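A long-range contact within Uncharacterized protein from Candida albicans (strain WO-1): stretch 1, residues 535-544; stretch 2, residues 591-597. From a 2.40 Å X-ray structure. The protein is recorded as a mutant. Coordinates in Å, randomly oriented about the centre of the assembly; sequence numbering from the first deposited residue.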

ATOM      1  N   LEU A 535     -17.474 -12.454   4.910  1.00 51.05           N
ATOM      2  CA  LEU A 535     -18.200 -11.353   5.547  1.00 47.72           C
ATOM      3  C   LEU A 535     -18.704 -11.741   6.935  1.00 45.28           C
ATOM      4  O   LEU A 535     -18.554 -10.984   7.898  1.00 37.04           O
ATOM      5  CB  LEU A 535     -19.371 -10.914   4.666  1.00 43.16           C
ATOM      6  CG  LEU A 535     -19.117 -10.418   3.240  1.00 45.91           C
ATOM      7  CD1 LEU A 535     -20.441 -10.061   2.575  1.00 42.44           C
ATOM      8  CD2 LEU A 535     -18.199  -9.248   3.240  1.00 48.91           C
ATOM      9  N   LYS A 536     -19.334 -12.913   7.050  1.00 52.44           N
ATOM     10  CA  LYS A 536     -19.863 -13.367   8.332  1.00 51.29           C
ATOM     11  C   LYS A 536     -18.750 -13.716   9.310  1.00 52.65           C
ATOM     12  O   LYS A 536     -18.964 -13.677  10.524  1.00 50.59           O
ATOM     13  CB  LYS A 536     -20.780 -14.568   8.115  1.00 51.02           C
ATOM     14  CG  LYS A 536     -21.677 -14.452   6.875  1.00 55.69           C
ATOM     15  CD  LYS A 536     -22.593 -13.210   6.914  1.00 54.55           C
ATOM     16  CE  LYS A 536     -23.701 -13.365   7.953  1.00 50.68           C
ATOM     17  NZ  LYS A 536     -24.299 -12.067   8.341  1.00 49.83           N
ATOM     18  N   THR A 537     -17.559 -14.029   8.796  1.00 58.09           N
ATOM     19  CA  THR A 537     -16.385 -14.245   9.638  1.00 54.82           C
ATOM     20  C   THR A 537     -15.796 -12.931  10.167  1.00 53.46           C
ATOM     21  O   THR A 537     -15.226 -12.907  11.264  1.00 45.58           O
ATOM     22  CB  THR A 537     -15.343 -15.031   8.832  1.00 52.42           C
ATOM     23  OG1 THR A 537     -15.877 -16.317   8.500  1.00 50.21           O
ATOM     24  CG2 THR A 537     -14.056 -15.218   9.625  1.00 63.45           C
ATOM     25  N   ASN A 538     -15.921 -11.831   9.426  1.00 51.95           N
ATOM     26  CA  ASN A 538     -15.191 -10.608   9.747  1.00 46.62           C
ATOM     27  C   ASN A 538     -16.121  -9.429   9.890  1.00 42.36           C
ATOM     28  O   ASN A 538     -15.774  -8.294   9.539  1.00 34.71           O
ATOM     29  CB  ASN A 538     -14.130 -10.320   8.698  1.00 43.68           C
ATOM     30  CG  ASN A 538     -13.051 -11.342   8.718  1.00 51.01           C
ATOM     31  OD1 ASN A 538     -12.167 -11.306   9.573  1.00 46.98           O
ATOM     32  ND2 ASN A 538     -13.138 -12.308   7.805  1.00 57.18           N
ATOM     33  N   GLU A 539     -17.306  -9.680  10.446  1.00 47.63           N
ATOM     34  CA  GLU A 539     -18.285  -8.617  10.625  1.00 48.96           C
ATOM     35  C   GLU A 539     -17.697  -7.423  11.360  1.00 47.91           C
ATOM     36  O   GLU A 539     -17.970  -6.270  11.001  1.00 36.09           O
ATOM     37  CB  GLU A 539     -19.490  -9.153  11.378  1.00 49.94           C
ATOM     38  CG  GLU A 539     -20.635  -8.185  11.422  1.00 61.40           C
ATOM     39  CD  GLU A 539     -21.842  -8.783  12.084  1.00 52.97           C
ATOM     40  OE1 GLU A 539     -22.163  -8.355  13.208  1.00 49.68           O
ATOM     41  OE2 GLU A 539     -22.450  -9.686  11.475  1.00 43.46           O
ATOM     42  N   ALA A 540     -16.873  -7.677  12.385  1.00 53.15           N
ATOM     43  CA  ALA A 540     -16.316  -6.582  13.178  1.00 50.41           C
ATOM     44  C   ALA A 540     -15.476  -5.647  12.320  1.00 46.42           C
ATOM     45  O   ALA A 540     -15.478  -4.427  12.538  1.00 34.10           O
ATOM     46  CB  ALA A 540     -15.485  -7.133  14.340  1.00 44.64           C
ATOM     47  N   LEU A 541     -14.752  -6.201  11.333  1.00 48.02           N
ATOM     48  CA  LEU A 541     -13.965  -5.365  10.425  1.00 43.42           C
ATOM     49  C   LEU A 541     -14.853  -4.639   9.422  1.00 45.36           C
ATOM     50  O   LEU A 541     -14.652  -3.448   9.160  1.00 35.35           O
ATOM     51  CB  LEU A 541     -12.932  -6.217   9.694  1.00 36.19           C
ATOM     52  CG  LEU A 541     -11.899  -6.913  10.588  1.00 42.22           C
ATOM     53  CD1 LEU A 541     -10.914  -7.778   9.761  1.00 41.56           C
ATOM     54  CD2 LEU A 541     -11.154  -5.907  11.440  1.00 43.95           C
ATOM     55  N   ILE A 542     -15.840  -5.349   8.855  1.00 52.57           N
ATOM     56  CA  ILE A 542     -16.730  -4.773   7.843  1.00 46.74           C
ATOM     57  C   ILE A 542     -17.389  -3.497   8.364  1.00 43.49           C
ATOM     58  O   ILE A 542     -17.600  -2.533   7.616  1.00 31.06           O
ATOM     59  CB  ILE A 542     -17.782  -5.819   7.429  1.00 48.75           C
ATOM     60  CG1 ILE A 542     -17.116  -7.036   6.779  1.00 47.45           C
ATOM     61  CG2 ILE A 542     -18.883  -5.202   6.561  1.00 46.43           C
ATOM     62  CD1 ILE A 542     -16.114  -6.702   5.734  1.00 46.95           C
ATOM     63  N   VAL A 543     -17.706  -3.476   9.661  1.00 46.79           N
ATOM     64  CA  VAL A 543     -18.413  -2.375  10.315  1.00 53.48           C
ATOM     65  C   VAL A 543     -17.459  -1.320  10.862  1.00 48.28           C
ATOM     66  O   VAL A 543     -17.904  -0.232  11.266  1.00 33.28           O
ATOM     67  CB  VAL A 543     -19.311  -3.003  11.404  1.00 56.62           C
ATOM     68  CG1 VAL A 543     -19.990  -1.964  12.277  1.00 73.86           C
ATOM     69  CG2 VAL A 543     -20.359  -3.888  10.743  1.00 44.19           C
ATOM     70  N   SER A 544     -16.155  -1.598  10.869  1.00 51.15           N
ATOM     71  CA  SER A 544     -15.162  -0.667  11.372  1.00 42.88           C
ATOM     72  C   SER A 544     -14.764   0.324  10.286  1.00 41.59           C
ATOM     73  O   SER A 544     -15.266   0.305   9.162  1.00 32.45           O
ATOM     74  CB  SER A 544     -13.934  -1.416  11.888  1.00 38.47           C
ATOM     75  OG  SER A 544     -14.293  -2.245  12.972  1.00 41.50           O
ATOM     76  N   SER A 591     -30.939  -7.157  12.692  1.00 58.48           N
ATOM     77  CA  SER A 591     -31.279  -5.831  13.195  1.00 57.86           C
ATOM     78  C   SER A 591     -30.036  -5.020  13.541  1.00 56.17           C
ATOM     79  O   SER A 591     -29.973  -3.815  13.265  1.00 49.78           O
ATOM     80  CB  SER A 591     -32.194  -5.976  14.405  1.00 61.63           C
ATOM     81  OG  SER A 591     -33.433  -6.529  13.987  1.00 65.67           O
ATOM     82  N   ARG A 592     -29.043  -5.663  14.153  1.00 58.32           N
ATOM     83  CA  ARG A 592     -27.785  -4.992  14.460  1.00 53.28           C
ATOM     84  C   ARG A 592     -27.094  -4.493  13.190  1.00 47.43           C
ATOM     85  O   ARG A 592     -26.541  -3.387  13.164  1.00 41.46           O
ATOM     86  CB  ARG A 592     -26.896  -5.961  15.241  1.00 60.85           C
ATOM     87  CG  ARG A 592     -25.472  -5.513  15.560  1.00 74.53           C
ATOM     88  CD  ARG A 592     -24.637  -6.724  16.008  1.00 84.79           C
ATOM     89  NE  ARG A 592     -24.390  -7.671  14.914  1.00 99.54           N
ATOM     90  CZ  ARG A 592     -25.076  -8.797  14.692  1.00107.06           C
ATOM     91  NH1 ARG A 592     -26.076  -9.151  15.497  1.00113.09           N
ATOM     92  NH2 ARG A 592     -24.761  -9.578  13.657  1.00102.71           N
ATOM     93  N   LEU A 593     -27.109  -5.296  12.127  1.00 55.76           N
ATOM     94  CA  LEU A 593     -26.471  -4.867  10.885  1.00 55.07           C
ATOM     95  C   LEU A 593     -27.263  -3.759  10.198  1.00 53.05           C
ATOM     96  O   LEU A 593     -26.677  -2.869   9.577  1.00 28.88           O
ATOM     97  CB  LEU A 593     -26.305  -6.064   9.955  1.00 47.65           C
ATOM     98  CG  LEU A 593     -25.320  -7.121  10.435  1.00 57.30           C
ATOM     99  CD1 LEU A 593     -25.267  -8.259   9.425  1.00 52.04           C
ATOM    100  CD2 LEU A 593     -23.950  -6.498  10.658  1.00 59.94           C
ATOM    101  N   LEU A 594     -28.595  -3.799  10.301  1.00 54.98           N
ATOM    102  CA  LEU A 594     -29.424  -2.758   9.707  1.00 51.79           C
ATOM    103  C   LEU A 594     -29.278  -1.433  10.441  1.00 50.75           C
ATOM    104  O   LEU A 594     -29.397  -0.369   9.828  1.00 42.77           O
ATOM    105  CB  LEU A 594     -30.878  -3.215   9.695  1.00 45.24           C
ATOM    106  CG  LEU A 594     -31.195  -4.143   8.521  1.00 47.13           C
ATOM    107  CD1 LEU A 594     -32.564  -4.716   8.683  1.00 47.79           C
ATOM    108  CD2 LEU A 594     -31.071  -3.398   7.180  1.00 40.04           C
ATOM    109  N   LYS A 595     -29.022  -1.479  11.748  1.00 57.03           N
ATOM    110  CA  LYS A 595     -28.748  -0.258  12.491  1.00 52.61           C
ATOM    111  C   LYS A 595     -27.448   0.386  12.023  1.00 49.12           C
ATOM    112  O   LYS A 595     -27.384   1.607  11.834  1.00 42.88           O
ATOM    113  CB  LYS A 595     -28.706  -0.561  13.988  1.00 54.48           C
ATOM    114  CG  LYS A 595     -30.086  -0.852  14.585  1.00 66.11           C
ATOM    115  CD  LYS A 595     -29.963  -1.345  16.020  1.00 73.08           C
ATOM    116  CE  LYS A 595     -31.284  -1.880  16.537  1.00 81.30           C
ATOM    117  NZ  LYS A 595     -31.141  -2.391  17.932  1.00 88.30           N
ATOM    118  N   VAL A 596     -26.406  -0.418  11.817  1.00 50.77           N
ATOM    119  CA  VAL A 596     -25.177   0.115  11.238  1.00 45.40           C
ATOM    120  C   VAL A 596     -25.461   0.696   9.857  1.00 47.66           C
ATOM    121  O   VAL A 596     -25.040   1.814   9.535  1.00 39.78           O
ATOM    122  CB  VAL A 596     -24.095  -0.980  11.193  1.00 43.89           C
ATOM    123  CG1 VAL A 596     -22.870  -0.487  10.470  1.00 45.46           C
ATOM    124  CG2 VAL A 596     -23.733  -1.418  12.608  1.00 37.93           C
ATOM    125  N   PHE A 597     -26.207  -0.049   9.036  1.00 53.03           N
ATOM    126  CA  PHE A 597     -26.564   0.401   7.692  1.00 47.13           C
ATOM    127  C   PHE A 597     -27.226   1.771   7.737  1.00 43.77           C
ATOM    128  O   PHE A 597     -26.881   2.675   6.969  1.00 41.01           O
ATOM    129  CB  PHE A 597     -27.502  -0.630   7.049  1.00 47.51           C
ATOM    130  CG  PHE A 597     -27.729  -0.427   5.566  1.00 43.57           C
ATOM    131  CD1 PHE A 597     -28.597   0.548   5.099  1.00 42.11           C
ATOM    132  CD2 PHE A 597     -27.088  -1.227   4.650  1.00 39.84           C
ATOM    133  CE1 PHE A 597     -28.807   0.723   3.738  1.00 37.02           C
ATOM    134  CE2 PHE A 597     -27.287  -1.057   3.289  1.00 40.84           C
ATOM    135  CZ  PHE A 597     -28.147  -0.078   2.835  1.00 39.38           C
TER

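Contact between residues 535-544 and the helix 591-597, two parts of one chain whose touching residues lie at least 50 positions apart. The shared surface is small, 239 Å² summed over both sides, and joins one salt bridge to a short run of apolar contacts. The polar centre is Glu539 with Arg592. Both CA-to-CB bonds point toward the opposing stretch, and the extended Glu539 side chain (chi1 and chi2 both t) delivers its carboxylate to the edge of the guanidinium, near its plane. Three hydrogen bonds result. Glu539 OE1 accepts from Arg592 NE at 2.9 Å and from Arg592 NH2 at 2.9 Å, with N-H...acceptor angles of 141° and 137°; Arg592 NH2 also reaches Glu539 OE2 at 3.2 Å, with a straighter angle of 155°. OE1 thus serves two donors at once, and both of these bonds are bent, while NH2 divides its donation between the two carboxylate oxygens. Both carboxylate oxygens are therefore satisfied by the same arginine, through NE and NH2. Arg592 NH1 takes no part in these bonds.

Leu593 packs beside the ion pair. Its CA-to-CB bond runs sideways, but the end of the side chain comes nearer, bringing Leu593 CD2 to 3.4 Å from Glu539 CD; the methyl lies close to the whole carboxylate, 3.6 Å from both Glu539 OE1 and Glu539 OE2, and those same oxygens accept from the arginine. The same methyl, Leu593 CD2, lies 4.4 Å from Val543 CG2, a looser apolar contact. Lys536 approaches the other methyl, with Lys536 NZ 4.1 Å from Leu593 CD1. This is proximity without a polar partner across the contact; the ammonium is hydrogen-bonded elsewhere in the structure. The closest apolar pair is Val543 CG1 with Val596 CG1 at 3.7 Å. Both valines adopt the t rotamer and point their CA-to-CB bonds toward the other stretch, and their CA atoms, 7.3 Å apart, mark the nearest backbone approach.

Within each stretch, backbone hydrogen bonds tie contact residues together along the chain. Val543 N donates to Glu539 O at 3.1 Å, linking the residue of the salt bridge to the valine one helical turn on; Val596 N donates to Arg592 O at 3.3 Å, making the equivalent link in the second stretch. Asn538 interrupts the first stretch between two helices. Its side chain makes no capping bond, but Asn538 O accepts from Ile542 N at 3.0 Å and, weakly, from Leu541 N at 2.9 Å. Farther along, Ser544 OG donates to Ala540 O at 2.5 Å, a short bond that satisfies the hydroxyl within its own stretch.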